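Local coordinates for BH0493 protein (Bacillus halodurans C-125, PDB 2QEE) that binds zinc and is a putative amidohydrolase, probably a metal-dependent hydrolase whose natural substrate is not established, at residues E93-L105 / V360-K372. Residues are numbered along the deposited sequence; the frame is centred on the assembly and turned at random.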
ATOM      1  N   GLU C  93      -7.456 -12.239  12.974  1.00 13.37           N
ATOM      2  CA  GLU C  93      -6.147 -12.551  13.525  1.00 12.61           C
ATOM      3  C   GLU C  93      -6.146 -12.724  15.062  1.00 13.64           C
ATOM      4  O   GLU C  93      -5.516 -13.664  15.590  1.00 13.14           O
ATOM      5  CB  GLU C  93      -5.143 -11.477  13.110  1.00 11.92           C
ATOM      6  CG  GLU C  93      -3.756 -11.563  13.693  1.00 12.51           C
ATOM      7  CD  GLU C  93      -2.970 -12.876  13.405  1.00 13.69           C
ATOM      8  OE1 GLU C  93      -3.369 -13.715  12.584  1.00 12.95           O
ATOM      9  OE2 GLU C  93      -1.950 -13.035  14.107  1.00 16.11           O
ATOM     10  N   ALA C  94      -6.809 -11.793  15.764  1.00 14.41           N
ATOM     11  CA  ALA C  94      -6.869 -11.829  17.227  1.00 13.68           C
ATOM     12  C   ALA C  94      -7.635 -13.059  17.740  1.00 12.03           C
ATOM     13  O   ALA C  94      -7.211 -13.717  18.704  1.00 13.37           O
ATOM     14  CB  ALA C  94      -7.471 -10.522  17.738  1.00 12.13           C
ATOM     15  N   CYS C  95      -8.692 -13.460  17.030  1.00 12.51           N
ATOM     16  CA  CYS C  95      -9.422 -14.657  17.448  1.00 14.42           C
ATOM     17  C   CYS C  95      -8.597 -15.915  17.123  1.00 15.50           C
ATOM     18  O   CYS C  95      -8.473 -16.824  17.975  1.00 14.64           O
ATOM     19  CB  CYS C  95     -10.767 -14.733  16.767  1.00 16.11           C
ATOM     20  SG  CYS C  95     -11.928 -13.468  17.382  1.00 17.55           S
ATOM     21  N   ARG C  96      -8.025 -15.998  15.903  1.00 13.69           N
ATOM     22  CA  ARG C  96      -7.108 -17.084  15.587  1.00 14.32           C
ATOM     23  C   ARG C  96      -6.041 -17.216  16.679  1.00 12.20           C
ATOM     24  O   ARG C  96      -5.698 -18.365  17.132  1.00 14.09           O
ATOM     25  CB  ARG C  96      -6.424 -16.806  14.260  1.00 14.57           C
ATOM     26  CG  ARG C  96      -5.339 -17.784  13.816  1.00 12.10           C
ATOM     27  CD  ARG C  96      -4.420 -16.978  12.815  1.00 12.63           C
ATOM     28  NE  ARG C  96      -3.338 -17.851  12.385  1.00 13.94           N
ATOM     29  CZ  ARG C  96      -2.253 -17.438  11.748  1.00 14.45           C
ATOM     30  NH1 ARG C  96      -2.077 -16.141  11.478  1.00 12.46           N
ATOM     31  NH2 ARG C  96      -1.332 -18.324  11.402  1.00 14.68           N
ATOM     32  N   GLY C  97      -5.467 -16.090  17.067  1.00 12.67           N
ATOM     33  CA  GLY C  97      -4.426 -16.103  18.094  1.00 14.36           C
ATOM     34  C   GLY C  97      -4.849 -16.805  19.392  1.00 14.60           C
ATOM     35  O   GLY C  97      -4.073 -17.587  19.938  1.00 13.37           O
ATOM     36  N   VAL C  98      -6.061 -16.524  19.887  1.00 13.62           N
ATOM     37  CA  VAL C  98      -6.552 -17.240  21.089  1.00 16.66           C
ATOM     38  C   VAL C  98      -6.476 -18.747  20.881  1.00 16.64           C
ATOM     39  O   VAL C  98      -5.989 -19.479  21.762  1.00 17.45           O
ATOM     40  CB  VAL C  98      -7.979 -16.778  21.490  1.00 17.19           C
ATOM     41  CG1 VAL C  98      -8.554 -17.592  22.701  1.00 17.80           C
ATOM     42  CG2 VAL C  98      -7.984 -15.266  21.849  1.00 17.44           C
ATOM     43  N   LEU C  99      -6.873 -19.231  19.706  1.00 14.53           N
ATOM     44  CA  LEU C  99      -6.844 -20.668  19.444  1.00 13.49           C
ATOM     45  C   LEU C  99      -5.413 -21.178  19.389  1.00 16.35           C
ATOM     46  O   LEU C  99      -5.148 -22.278  19.917  1.00 17.54           O
ATOM     47  CB  LEU C  99      -7.555 -20.963  18.117  1.00 14.08           C
ATOM     48  CG  LEU C  99      -8.991 -20.385  18.050  1.00 13.32           C
ATOM     49  CD1 LEU C  99      -9.631 -20.807  16.731  1.00 15.00           C
ATOM     50  CD2 LEU C  99      -9.782 -20.993  19.224  1.00 15.70           C
ATOM     51  N   THR C 100      -4.496 -20.434  18.725  1.00 13.70           N
ATOM     52  CA  THR C 100      -3.083 -20.870  18.725  1.00 13.41           C
ATOM     53  C   THR C 100      -2.536 -21.059  20.145  1.00 14.68           C
ATOM     54  O   THR C 100      -1.830 -22.020  20.426  1.00 15.70           O
ATOM     55  CB  THR C 100      -2.250 -19.882  17.884  1.00 12.24           C
ATOM     56  OG1 THR C 100      -2.734 -19.980  16.529  1.00 14.34           O
ATOM     57  CG2 THR C 100      -0.707 -20.205  17.953  1.00 18.40           C
ATOM     58  N   CYS C 101      -2.901 -20.145  21.047  1.00 13.79           N
ATOM     59  CA  CYS C 101      -2.488 -20.234  22.455  1.00 14.40           C
ATOM     60  C   CYS C 101      -3.022 -21.500  23.110  1.00 16.32           C
ATOM     61  O   CYS C 101      -2.235 -22.247  23.754  1.00 17.46           O
ATOM     62  CB  CYS C 101      -3.000 -19.027  23.223  1.00 14.42           C
ATOM     63  SG  CYS C 101      -2.199 -17.468  22.740  1.00 16.02           S
ATOM     64  N   LEU C 102      -4.332 -21.735  22.998  1.00 17.31           N
ATOM     65  CA  LEU C 102      -4.927 -22.930  23.614  1.00 17.94           C
ATOM     66  C   LEU C 102      -4.240 -24.199  23.114  1.00 19.68           C
ATOM     67  O   LEU C 102      -3.863 -25.077  23.895  1.00 19.31           O
ATOM     68  CB  LEU C 102      -6.432 -22.985  23.309  1.00 16.84           C
ATOM     69  CG  LEU C 102      -7.257 -21.862  23.926  1.00 19.65           C
ATOM     70  CD1 LEU C 102      -8.612 -21.979  23.330  1.00 17.87           C
ATOM     71  CD2 LEU C 102      -7.304 -22.111  25.486  1.00 20.99           C
ATOM     72  N   GLN C 103      -4.065 -24.300  21.804  1.00 19.25           N
ATOM     73  CA  GLN C 103      -3.412 -25.468  21.224  1.00 18.31           C
ATOM     74  C   GLN C 103      -1.988 -25.622  21.794  1.00 18.94           C
ATOM     75  O   GLN C 103      -1.557 -26.731  22.154  1.00 20.16           O
ATOM     76  CB  GLN C 103      -3.378 -25.322  19.690  1.00 16.51           C
ATOM     77  CG  GLN C 103      -3.024 -26.633  18.994  1.00 17.23           C
ATOM     78  CD  GLN C 103      -2.692 -26.416  17.550  1.00 16.36           C
ATOM     79  OE1 GLN C 103      -1.903 -25.501  17.197  1.00 20.24           O
ATOM     80  NE2 GLN C 103      -3.319 -27.232  16.685  1.00 22.55           N
ATOM     81  N   GLY C 104      -1.244 -24.514  21.847  1.00 16.34           N
ATOM     82  CA  GLY C 104       0.151 -24.526  22.310  1.00 17.38           C
ATOM     83  C   GLY C 104       0.234 -25.105  23.707  1.00 18.94           C
ATOM     84  O   GLY C 104       1.189 -25.821  24.047  1.00 20.21           O
ATOM     85  N   LEU C 105      -0.774 -24.794  24.521  1.00 18.60           N
ATOM     86  CA  LEU C 105      -0.785 -25.188  25.931  1.00 21.94           C
ATOM     87  C   LEU C 105      -1.206 -26.636  26.132  1.00 24.53           C
ATOM     88  O   LEU C 105      -1.223 -27.129  27.273  1.00 27.04           O
ATOM     89  CB  LEU C 105      -1.717 -24.242  26.694  1.00 21.33           C
ATOM     90  CG  LEU C 105      -1.211 -22.781  26.887  1.00 16.25           C
ATOM     91  CD1 LEU C 105      -2.402 -21.964  27.424  1.00 22.08           C
ATOM     92  CD2 LEU C 105      -0.036 -22.710  27.825  1.00 21.40           C
ATOM     93  N   VAL C 360      -1.029  -9.956  27.560  1.00 18.07           N
ATOM     94  CA  VAL C 360      -1.434 -11.128  28.333  1.00 17.88           C
ATOM     95  C   VAL C 360      -0.364 -12.169  28.052  1.00 20.22           C
ATOM     96  O   VAL C 360      -0.015 -12.414  26.879  1.00 18.00           O
ATOM     97  CB  VAL C 360      -2.806 -11.643  27.904  1.00 18.17           C
ATOM     98  CG1 VAL C 360      -3.158 -12.942  28.655  1.00 17.26           C
ATOM     99  CG2 VAL C 360      -3.900 -10.546  28.120  1.00 21.73           C
ATOM    100  N   LEU C 361       0.169 -12.759  29.123  1.00 18.99           N
ATOM    101  CA  LEU C 361       1.320 -13.661  29.024  1.00 18.63           C
ATOM    102  C   LEU C 361       1.226 -14.673  27.884  1.00 17.30           C
ATOM    103  O   LEU C 361       2.150 -14.753  27.078  1.00 16.60           O
ATOM    104  CB  LEU C 361       1.498 -14.456  30.327  1.00 19.47           C
ATOM    105  CG  LEU C 361       2.661 -15.460  30.377  1.00 23.49           C
ATOM    106  CD1 LEU C 361       4.017 -14.832  30.126  1.00 18.83           C
ATOM    107  CD2 LEU C 361       2.574 -16.119  31.770  1.00 20.56           C
ATOM    108  N   GLU C 362       0.112 -15.399  27.790  1.00 17.55           N
ATOM    109  CA  GLU C 362      -0.005 -16.498  26.790  1.00 17.20           C
ATOM    110  C   GLU C 362       0.073 -16.031  25.340  1.00 17.97           C
ATOM    111  O   GLU C 362       0.379 -16.862  24.463  1.00 17.68           O
ATOM    112  CB  GLU C 362      -1.291 -17.287  26.935  1.00 18.30           C
ATOM    113  CG  GLU C 362      -1.363 -18.130  28.215  1.00 17.33           C
ATOM    114  CD  GLU C 362      -1.660 -17.317  29.486  1.00 23.62           C
ATOM    115  OE1 GLU C 362      -1.959 -16.108  29.426  1.00 18.04           O
ATOM    116  OE2 GLU C 362      -1.620 -17.939  30.563  1.00 21.77           O
ATOM    117  N   GLN C 363      -0.129 -14.744  25.102  1.00 18.78           N
ATOM    118  CA  GLN C 363      -0.040 -14.198  23.746  1.00 17.83           C
ATOM    119  C   GLN C 363       1.357 -14.350  23.113  1.00 16.56           C
ATOM    120  O   GLN C 363       1.513 -14.320  21.881  1.00 16.72           O
ATOM    121  CB  GLN C 363      -0.408 -12.734  23.738  1.00 17.46           C
ATOM    122  CG  GLN C 363      -1.876 -12.472  24.087  1.00 15.53           C
ATOM    123  CD  GLN C 363      -2.204 -10.998  24.250  1.00 17.02           C
ATOM    124  OE1 GLN C 363      -1.347 -10.185  24.545  1.00 17.64           O
ATOM    125  NE2 GLN C 363      -3.472 -10.651  24.067  1.00 18.00           N
ATOM    126  N   LEU C 364       2.395 -14.491  23.919  1.00 16.08           N
ATOM    127  CA  LEU C 364       3.727 -14.819  23.380  1.00 15.55           C
ATOM    128  C   LEU C 364       3.629 -16.039  22.497  1.00 16.88           C
ATOM    129  O   LEU C 364       4.341 -16.093  21.469  1.00 15.90           O
ATOM    130  CB  LEU C 364       4.723 -15.108  24.515  1.00 16.00           C
ATOM    131  CG  LEU C 364       5.049 -13.892  25.330  1.00 13.34           C
ATOM    132  CD1 LEU C 364       6.037 -14.352  26.421  1.00 16.97           C
ATOM    133  CD2 LEU C 364       5.742 -12.857  24.469  1.00 17.25           C
ATOM    134  N   ILE C 365       2.744 -16.982  22.828  1.00 15.46           N
ATOM    135  CA  ILE C 365       2.676 -18.221  22.042  1.00 16.74           C
ATOM    136  C   ILE C 365       2.248 -17.839  20.610  1.00 16.24           C
ATOM    137  O   ILE C 365       2.972 -18.136  19.643  1.00 16.81           O
ATOM    138  CB  ILE C 365       1.682 -19.239  22.634  1.00 15.27           C
ATOM    139  CG1 ILE C 365       2.202 -19.679  24.011  1.00 16.56           C
ATOM    140  CG2 ILE C 365       1.582 -20.523  21.725  1.00 14.09           C
ATOM    141  CD1 ILE C 365       1.223 -20.638  24.772  1.00 19.08           C
ATOM    142  N   TYR C 366       1.080 -17.201  20.489  1.00 14.65           N
ATOM    143  CA  TYR C 366       0.550 -16.956  19.104  1.00 14.64           C
ATOM    144  C   TYR C 366       1.285 -15.837  18.396  1.00 14.60           C
ATOM    145  O   TYR C 366       1.468 -15.875  17.135  1.00 14.74           O
ATOM    146  CB  TYR C 366      -0.944 -16.718  19.081  1.00 14.18           C
ATOM    147  CG  TYR C 366      -1.467 -15.297  19.155  1.00 13.15           C
ATOM    148  CD1 TYR C 366      -1.405 -14.445  18.036  1.00 15.38           C
ATOM    149  CD2 TYR C 366      -2.093 -14.803  20.339  1.00 17.30           C
ATOM    150  CE1 TYR C 366      -1.992 -13.199  18.026  1.00 14.30           C
ATOM    151  CE2 TYR C 366      -2.661 -13.522  20.331  1.00 12.50           C
ATOM    152  CZ  TYR C 366      -2.587 -12.718  19.202  1.00 16.20           C
ATOM    153  OH  TYR C 366      -3.162 -11.457  19.181  1.00 15.02           O
ATOM    154  N   LYS C 367       1.702 -14.807  19.123  1.00 14.31           N
ATOM    155  CA  LYS C 367       2.334 -13.699  18.427  1.00 14.60           C
ATOM    156  C   LYS C 367       3.607 -14.204  17.738  1.00 14.13           C
ATOM    157  O   LYS C 367       3.893 -13.834  16.582  1.00 16.63           O
ATOM    158  CB  LYS C 367       2.653 -12.534  19.385  1.00 14.45           C
ATOM    159  CG  LYS C 367       1.397 -11.948  20.052  1.00 18.43           C
ATOM    160  CD  LYS C 367       0.886 -10.757  19.351  1.00 18.03           C
ATOM    161  CE  LYS C 367      -0.117 -10.059  20.315  1.00 21.42           C
ATOM    162  NZ  LYS C 367      -0.720  -8.896  19.604  1.00 21.39           N
ATOM    163  N   TRP C 368       4.385 -15.051  18.405  1.00 14.25           N
ATOM    164  CA  TRP C 368       5.632 -15.571  17.814  1.00 12.65           C
ATOM    165  C   TRP C 368       5.366 -16.698  16.810  1.00 14.12           C
ATOM    166  O   TRP C 368       6.019 -16.768  15.782  1.00 13.54           O
ATOM    167  CB  TRP C 368       6.654 -15.931  18.935  1.00 14.20           C
ATOM    168  CG  TRP C 368       7.149 -14.648  19.506  1.00 11.13           C
ATOM    169  CD1 TRP C 368       6.841 -14.119  20.739  1.00 13.98           C
ATOM    170  CD2 TRP C 368       7.920 -13.667  18.826  1.00 14.90           C
ATOM    171  NE1 TRP C 368       7.433 -12.898  20.879  1.00 12.45           N
ATOM    172  CE2 TRP C 368       8.070 -12.577  19.699  1.00 13.95           C
ATOM    173  CE3 TRP C 368       8.501 -13.610  17.548  1.00 17.32           C
ATOM    174  CZ2 TRP C 368       8.794 -11.445  19.359  1.00 14.57           C
ATOM    175  CZ3 TRP C 368       9.237 -12.513  17.211  1.00 13.37           C
ATOM    176  CH2 TRP C 368       9.356 -11.412  18.116  1.00 16.63           C
ATOM    177  N   HIS C 369       4.417 -17.560  17.082  1.00 11.73           N
ATOM    178  CA  HIS C 369       4.090 -18.631  16.127  1.00 12.76           C
ATOM    179  C   HIS C 369       3.636 -18.009  14.781  1.00 14.55           C
ATOM    180  O   HIS C 369       4.102 -18.398  13.682  1.00 14.24           O
ATOM    181  CB  HIS C 369       2.981 -19.485  16.725  1.00 15.75           C
ATOM    182  CG  HIS C 369       2.548 -20.647  15.878  1.00 27.33           C
ATOM    183  ND1 HIS C 369       1.833 -20.501  14.695  1.00 32.56           N
ATOM    184  CD2 HIS C 369       2.667 -21.982  16.084  1.00 33.45           C
ATOM    185  CE1 HIS C 369       1.579 -21.698  14.193  1.00 35.16           C
ATOM    186  NE2 HIS C 369       2.076 -22.613  15.013  1.00 39.37           N
ATOM    187  N   HIS C 370       2.692 -17.065  14.853  1.00 13.46           N
ATOM    188  CA  HIS C 370       2.115 -16.528  13.598  1.00 14.44           C
ATOM    189  C   HIS C 370       3.148 -15.729  12.828  1.00 13.60           C
ATOM    190  O   HIS C 370       3.167 -15.741  11.566  1.00 13.85           O
ATOM    191  CB  HIS C 370       0.916 -15.612  13.911  1.00 13.52           C
ATOM    192  CG  HIS C 370      -0.277 -16.306  14.508  1.00 13.36           C
ATOM    193  ND1 HIS C 370      -1.486 -15.651  14.664  1.00 14.72           N
ATOM    194  CD2 HIS C 370      -0.460 -17.561  14.988  1.00 11.79           C
ATOM    195  CE1 HIS C 370      -2.353 -16.473  15.246  1.00 14.59           C
ATOM    196  NE2 HIS C 370      -1.769 -17.647  15.411  1.00 15.76           N
ATOM    197  N   SER C 371       3.977 -14.968  13.562  1.00 12.24           N
ATOM    198  CA  SER C 371       5.005 -14.150  12.905  1.00 11.91           C
ATOM    199  C   SER C 371       6.151 -14.987  12.402  1.00 13.74           C
ATOM    200  O   SER C 371       6.694 -14.694  11.380  1.00 13.61           O
ATOM    201  CB  SER C 371       5.549 -13.108  13.853  1.00 15.06           C
ATOM    202  OG  SER C 371       4.549 -12.075  13.990  1.00 19.23           O
ATOM    203  N   LYS C 372       6.586 -15.971  13.181  1.00 12.65           N
ATOM    204  CA  LYS C 372       7.707 -16.797  12.693  1.00 12.82           C
ATOM    205  C   LYS C 372       7.424 -17.489  11.360  1.00 12.58           C
ATOM    206  O   LYS C 372       8.286 -17.505  10.519  1.00 13.40           O
ATOM    207  CB  LYS C 372       8.175 -17.815  13.743  1.00 14.65           C
ATOM    208  CG  LYS C 372       9.127 -17.151  14.739  1.00 10.98           C
ATOM    209  CD  LYS C 372       9.610 -18.231  15.796  1.00 16.91           C
ATOM    210  CE  LYS C 372      10.895 -17.741  16.558  1.00 19.88           C
ATOM    211  NZ  LYS C 372      11.504 -18.824  17.447  1.00 22.06           N
TER
HETATM  212  O   HOH W   1      -5.757 -12.039  20.474  1.00 15.03           O
HETATM  213  O   HOH W   2       0.733 -16.197  10.303  1.00 16.76           O
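His370 and Glu93 meet through a nearly straight hydrogen bond, ND1 to OE2 at 2.7 Å. The oxygen lies in the imidazole plane, while ND1 comes from its syn side, tilted 28° out of the carboxylate plane. At the other ring nitrogen, NE2 lies 2.8 Å from Thr100 OG1, a hydrogen bond whose donor is undecided. The two bonds, both at the ring edge, fix the imidazole's rotation. A water links Arg96 NH1 to His370 O, and another joins Ala94 O to Tyr366 OH.

Stacking covers one face of the ring: the Arg96 guanidinium lies flat on it, centres 3.4 Å apart and planes 14° from parallel. Tyr366 CD1 lies over the opposite face, toward its rim. Arg96 is extended, CG anti to N (chi1 175°), which carries its guanidinium over the ring, where NH1 makes a salt bridge to Glu93 OE1. Were Arg96 replaced by an alanine, the imidazole would probably lose that flat cover and Glu93 OE1 its salt-bridge partner.

Ring and apolar packing follows a knobs-into-holes crossing of helix 93-104 and the first turns of helix 363-388, about 10 Å from the zinc ion at the Gln363 side chain. The segment axes approach to 7.9 Å. Tyr366 sits among Glu93, Gly97, Thr100 and Cys101, and His370 among Glu93, Arg96, Gly97 and Thr100. Gly97 CA makes a CH-pi contact with Tyr366, where a CB would clash; Cys101 SG adds a sulfur-aromatic contact at that ring's edge, and Thr100 CG2 a CH-pi contact over His369. Leu105 CG meets Ile365 CD1.

Arg96 also packs on Ile386 of the second subunit. Gripped by Arg96 and His370, the Glu93 carboxylate holds ND1 protonated and would probably support a positive ring if NE2 is protonated too.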